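Local coordinates for assemblin (PDB 1VZV), which is a herpesvirus serine protease, active as a dimer, that probably cleaves the capsid assembly protein, letting the spherical procapsid mature into an icosahedral capsid, at residues L99-V109 against G140-T148. Sequence-based numbering, arbitrary orientation.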
loop_
_atom_site.group_PDB
_atom_site.type_symbol
_atom_site.label_atom_id
_atom_site.label_comp_id
_atom_site.label_asym_id
_atom_site.label_seq_id
_atom_site.Cartn_x
_atom_site.Cartn_y
_atom_site.Cartn_z
ATOM N N LEU A 99 5.089 -2.084 -16.714
ATOM C CA LEU A 99 4.219 -3.238 -16.657
ATOM C C LEU A 99 4.413 -4.072 -15.405
ATOM O O LEU A 99 3.456 -4.580 -14.866
ATOM C CB LEU A 99 4.430 -4.100 -17.896
ATOM C CG LEU A 99 3.400 -5.171 -18.237
ATOM C CD1 LEU A 99 2.052 -4.554 -18.450
ATOM C CD2 LEU A 99 3.836 -5.843 -19.491
ATOM N N TYR A 100 5.647 -4.220 -14.945
ATOM C CA TYR A 100 5.948 -4.997 -13.734
ATOM C C TYR A 100 5.373 -4.362 -12.482
ATOM O O TYR A 100 4.972 -5.074 -11.562
ATOM C CB TYR A 100 7.465 -5.170 -13.546
ATOM C CG TYR A 100 7.817 -5.895 -12.280
ATOM C CD1 TYR A 100 7.947 -5.211 -11.082
ATOM C CD2 TYR A 100 7.960 -7.270 -12.268
ATOM C CE1 TYR A 100 8.205 -5.878 -9.902
ATOM C CE2 TYR A 100 8.220 -7.955 -11.094
ATOM C CZ TYR A 100 8.341 -7.250 -9.910
ATOM O OH TYR A 100 8.597 -7.920 -8.732
ATOM N N LEU A 101 5.450 -3.028 -12.417
ATOM C CA LEU A 101 4.941 -2.220 -11.305
ATOM C C LEU A 101 3.410 -2.219 -11.248
ATOM O O LEU A 101 2.823 -2.459 -10.199
ATOM C CB LEU A 101 5.417 -0.771 -11.448
ATOM C CG LEU A 101 6.662 -0.210 -10.771
ATOM C CD1 LEU A 101 6.786 -0.775 -9.377
ATOM C CD2 LEU A 101 7.873 -0.514 -11.559
ATOM N N VAL A 102 2.780 -1.930 -12.386
ATOM C CA VAL A 102 1.326 -1.861 -12.498
ATOM C C VAL A 102 0.625 -3.186 -12.279
ATOM O O VAL A 102 -0.498 -3.205 -11.763
ATOM C CB VAL A 102 0.861 -1.246 -13.841
ATOM C CG1 VAL A 102 1.315 -2.076 -14.973
ATOM C CG2 VAL A 102 -0.631 -1.140 -13.883
ATOM N N THR A 103 1.271 -4.289 -12.656
ATOM C CA THR A 103 0.661 -5.593 -12.470
ATOM C C THR A 103 0.646 -5.937 -11.003
ATOM O O THR A 103 -0.366 -6.378 -10.513
ATOM C CB THR A 103 1.348 -6.725 -13.270
ATOM O OG1 THR A 103 1.201 -6.483 -14.664
ATOM C CG2 THR A 103 0.685 -8.034 -13.006
ATOM N N ASN A 104 1.725 -5.673 -10.279
ATOM C CA ASN A 104 1.740 -6.021 -8.865
ATOM C C ASN A 104 0.987 -5.071 -7.925
ATOM O O ASN A 104 0.487 -5.497 -6.878
ATOM C CB ASN A 104 3.167 -6.255 -8.378
ATOM C CG ASN A 104 3.719 -7.602 -8.805
ATOM O OD1 ASN A 104 3.644 -8.583 -8.070
ATOM N ND2 ASN A 104 4.296 -7.649 -9.984
ATOM N N TYR A 105 0.892 -3.796 -8.297
ATOM C CA TYR A 105 0.175 -2.802 -7.484
ATOM C C TYR A 105 -1.343 -2.910 -7.673
ATOM O O TYR A 105 -2.079 -2.935 -6.702
ATOM C CB TYR A 105 0.623 -1.374 -7.838
ATOM C CG TYR A 105 0.353 -0.353 -6.745
ATOM C CD1 TYR A 105 -0.870 0.298 -6.647
ATOM C CD2 TYR A 105 1.298 -0.114 -5.754
ATOM C CE1 TYR A 105 -1.142 1.143 -5.584
ATOM C CE2 TYR A 105 1.032 0.721 -4.698
ATOM C CZ TYR A 105 -0.188 1.338 -4.614
ATOM O OH TYR A 105 -0.441 2.109 -3.519
ATOM N N LEU A 106 -1.789 -2.988 -8.929
ATOM C CA LEU A 106 -3.200 -3.076 -9.288
ATOM C C LEU A 106 -3.583 -4.402 -9.971
ATOM O O LEU A 106 -4.037 -4.404 -11.108
ATOM C CB LEU A 106 -3.513 -1.944 -10.247
ATOM C CG LEU A 106 -3.354 -0.521 -9.744
ATOM C CD1 LEU A 106 -3.627 0.455 -10.878
ATOM C CD2 LEU A 106 -4.315 -0.304 -8.597
ATOM N N PRO A 107 -3.505 -5.530 -9.254
ATOM C CA PRO A 107 -3.843 -6.805 -9.868
ATOM C C PRO A 107 -5.258 -7.162 -10.239
ATOM O O PRO A 107 -5.441 -8.068 -11.034
ATOM C CB PRO A 107 -3.245 -7.822 -8.900
ATOM C CG PRO A 107 -3.303 -7.165 -7.619
ATOM C CD PRO A 107 -2.910 -5.747 -7.927
ATOM N N SER A 108 -6.267 -6.526 -9.672
ATOM C CA SER A 108 -7.630 -6.894 -10.040
ATOM C C SER A 108 -8.460 -5.813 -10.760
ATOM O O SER A 108 -8.082 -4.643 -10.826
ATOM C CB SER A 108 -8.378 -7.457 -8.828
ATOM O OG SER A 108 -7.709 -8.582 -8.261
ATOM N N VAL A 109 -9.605 -6.224 -11.293
ATOM C CA VAL A 109 -10.507 -5.353 -12.044
ATOM C C VAL A 109 -11.891 -5.454 -11.461
ATOM O O VAL A 109 -12.365 -6.559 -11.243
ATOM C CB VAL A 109 -10.569 -5.808 -13.504
ATOM C CG1 VAL A 109 -12.009 -5.722 -14.073
ATOM C CG2 VAL A 109 -9.544 -5.004 -14.334
ATOM N N GLY A 140 -13.187 -14.258 -10.075
ATOM C CA GLY A 140 -12.131 -14.594 -11.027
ATOM C C GLY A 140 -11.524 -13.311 -11.573
ATOM O O GLY A 140 -10.852 -13.326 -12.619
ATOM N N THR A 141 -11.736 -12.218 -10.819
ATOM C CA THR A 141 -11.322 -10.868 -11.190
ATOM C C THR A 141 -9.850 -10.522 -11.188
ATOM O O THR A 141 -9.507 -9.352 -11.100
ATOM C CB THR A 141 -12.080 -9.765 -10.381
ATOM O OG1 THR A 141 -11.897 -9.954 -8.969
ATOM C CG2 THR A 141 -13.553 -9.747 -10.705
ATOM N N VAL A 142 -8.963 -11.508 -11.234
ATOM C CA VAL A 142 -7.543 -11.185 -11.306
ATOM C C VAL A 142 -7.271 -10.886 -12.794
ATOM O O VAL A 142 -7.947 -11.434 -13.676
ATOM C CB VAL A 142 -6.693 -12.325 -10.760
ATOM C CG1 VAL A 142 -5.517 -12.579 -11.639
ATOM C CG2 VAL A 142 -6.228 -11.975 -9.377
ATOM N N VAL A 143 -6.360 -9.970 -13.092
ATOM C CA VAL A 143 -6.108 -9.657 -14.486
ATOM C C VAL A 143 -4.671 -9.798 -14.939
ATOM O O VAL A 143 -3.768 -9.922 -14.128
ATOM C CB VAL A 143 -6.629 -8.266 -14.863
ATOM C CG1 VAL A 143 -8.112 -8.275 -14.878
ATOM C CG2 VAL A 143 -6.115 -7.235 -13.923
ATOM N N ASN A 144 -4.486 -9.842 -16.253
ATOM C CA ASN A 144 -3.178 -9.939 -16.851
ATOM C C ASN A 144 -3.000 -8.687 -17.696
ATOM O O ASN A 144 -3.958 -8.175 -18.274
ATOM C CB ASN A 144 -3.068 -11.203 -17.698
ATOM C CG ASN A 144 -1.637 -11.514 -18.110
ATOM O OD1 ASN A 144 -0.750 -11.653 -17.274
ATOM N ND2 ASN A 144 -1.410 -11.639 -19.409
ATOM N N TYR A 145 -1.785 -8.149 -17.658
ATOM C CA TYR A 145 -1.366 -6.949 -18.387
ATOM C C TYR A 145 -0.155 -7.341 -19.235
ATOM O O TYR A 145 0.659 -8.160 -18.792
ATOM C CB TYR A 145 -0.830 -5.884 -17.425
ATOM C CG TYR A 145 -1.768 -5.265 -16.430
ATOM C CD1 TYR A 145 -2.146 -5.942 -15.276
ATOM C CD2 TYR A 145 -2.202 -3.960 -16.602
ATOM C CE1 TYR A 145 -2.940 -5.329 -14.311
ATOM C CE2 TYR A 145 -2.990 -3.333 -15.652
ATOM C CZ TYR A 145 -3.366 -4.016 -14.501
ATOM O OH TYR A 145 -4.183 -3.381 -13.575
ATOM N N ASP A 146 -0.023 -6.754 -20.424
ATOM C CA ASP A 146 1.136 -7.001 -21.304
ATOM C C ASP A 146 1.204 -5.911 -22.340
ATOM O O ASP A 146 0.385 -4.998 -22.303
ATOM C CB ASP A 146 1.081 -8.351 -22.014
ATOM C CG ASP A 146 2.451 -8.980 -22.165
ATOM O OD1 ASP A 146 3.450 -8.268 -22.305
ATOM O OD2 ASP A 146 2.541 -10.207 -22.113
ATOM N N CYS A 147 2.118 -6.007 -23.297
ATOM C CA CYS A 147 2.201 -4.948 -24.286
ATOM C C CYS A 147 1.717 -5.234 -25.684
ATOM O O CYS A 147 2.205 -4.628 -26.619
ATOM C CB CYS A 147 3.593 -4.343 -24.338
ATOM S SG CYS A 147 4.739 -5.278 -23.394
ATOM N N THR A 148 0.754 -6.133 -25.829
ATOM C CA THR A 148 0.175 -6.458 -27.124
ATOM C C THR A 148 -1.107 -7.192 -26.775
ATOM O O THR A 148 -1.091 -8.083 -25.923
ATOM C CB THR A 148 1.021 -7.455 -27.888
ATOM O OG1 THR A 148 1.085 -8.660 -27.130
ATOM C CG2 THR A 148 2.417 -6.944 -28.136
#
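Y145 reaches from its strand to the C-terminal end of helix 96-105, where its OH donates a hydrogen bond of 2.7 Å to the backbone O of L106, where the chain breaks from the helix. The carbonyl meets the hydroxyl near the ring plane. Tyrosine suits this place because it pairs a broad apolar ring with a polar end. With CG beside the backbone N (chi1 -65°), the ring slants obliquely across the helix toward its C-terminal end: V102 CG2 lies 3.7 Å from Y145 CE2, while T103 runs past in the opposite direction. T103 OG1 donates to L99 O, which satisfies the hydroxyl and lets threonine pack against an aromatic. The two methyls of L99 spread over the strand, CD1 by Y145 CB and CD2 by D146 CA. Beyond the helix, V143 N donates to P107 O (2.9 Å) and V109 N to T141 O (3.1 Å), a single bridge pairing S108 with V142. The β-branched V109 and V143 cross at about a right angle. V109 directly precedes S110, of the catalytic triad with H42 and H129, so the bridge ties the start of the serine-bearing strand 108-112 to the segment leading into strand 144-146. These strands are the outermost of the chain's sheet; L132 and V5 from strands 129-133 and 3-8 also pack on Y145.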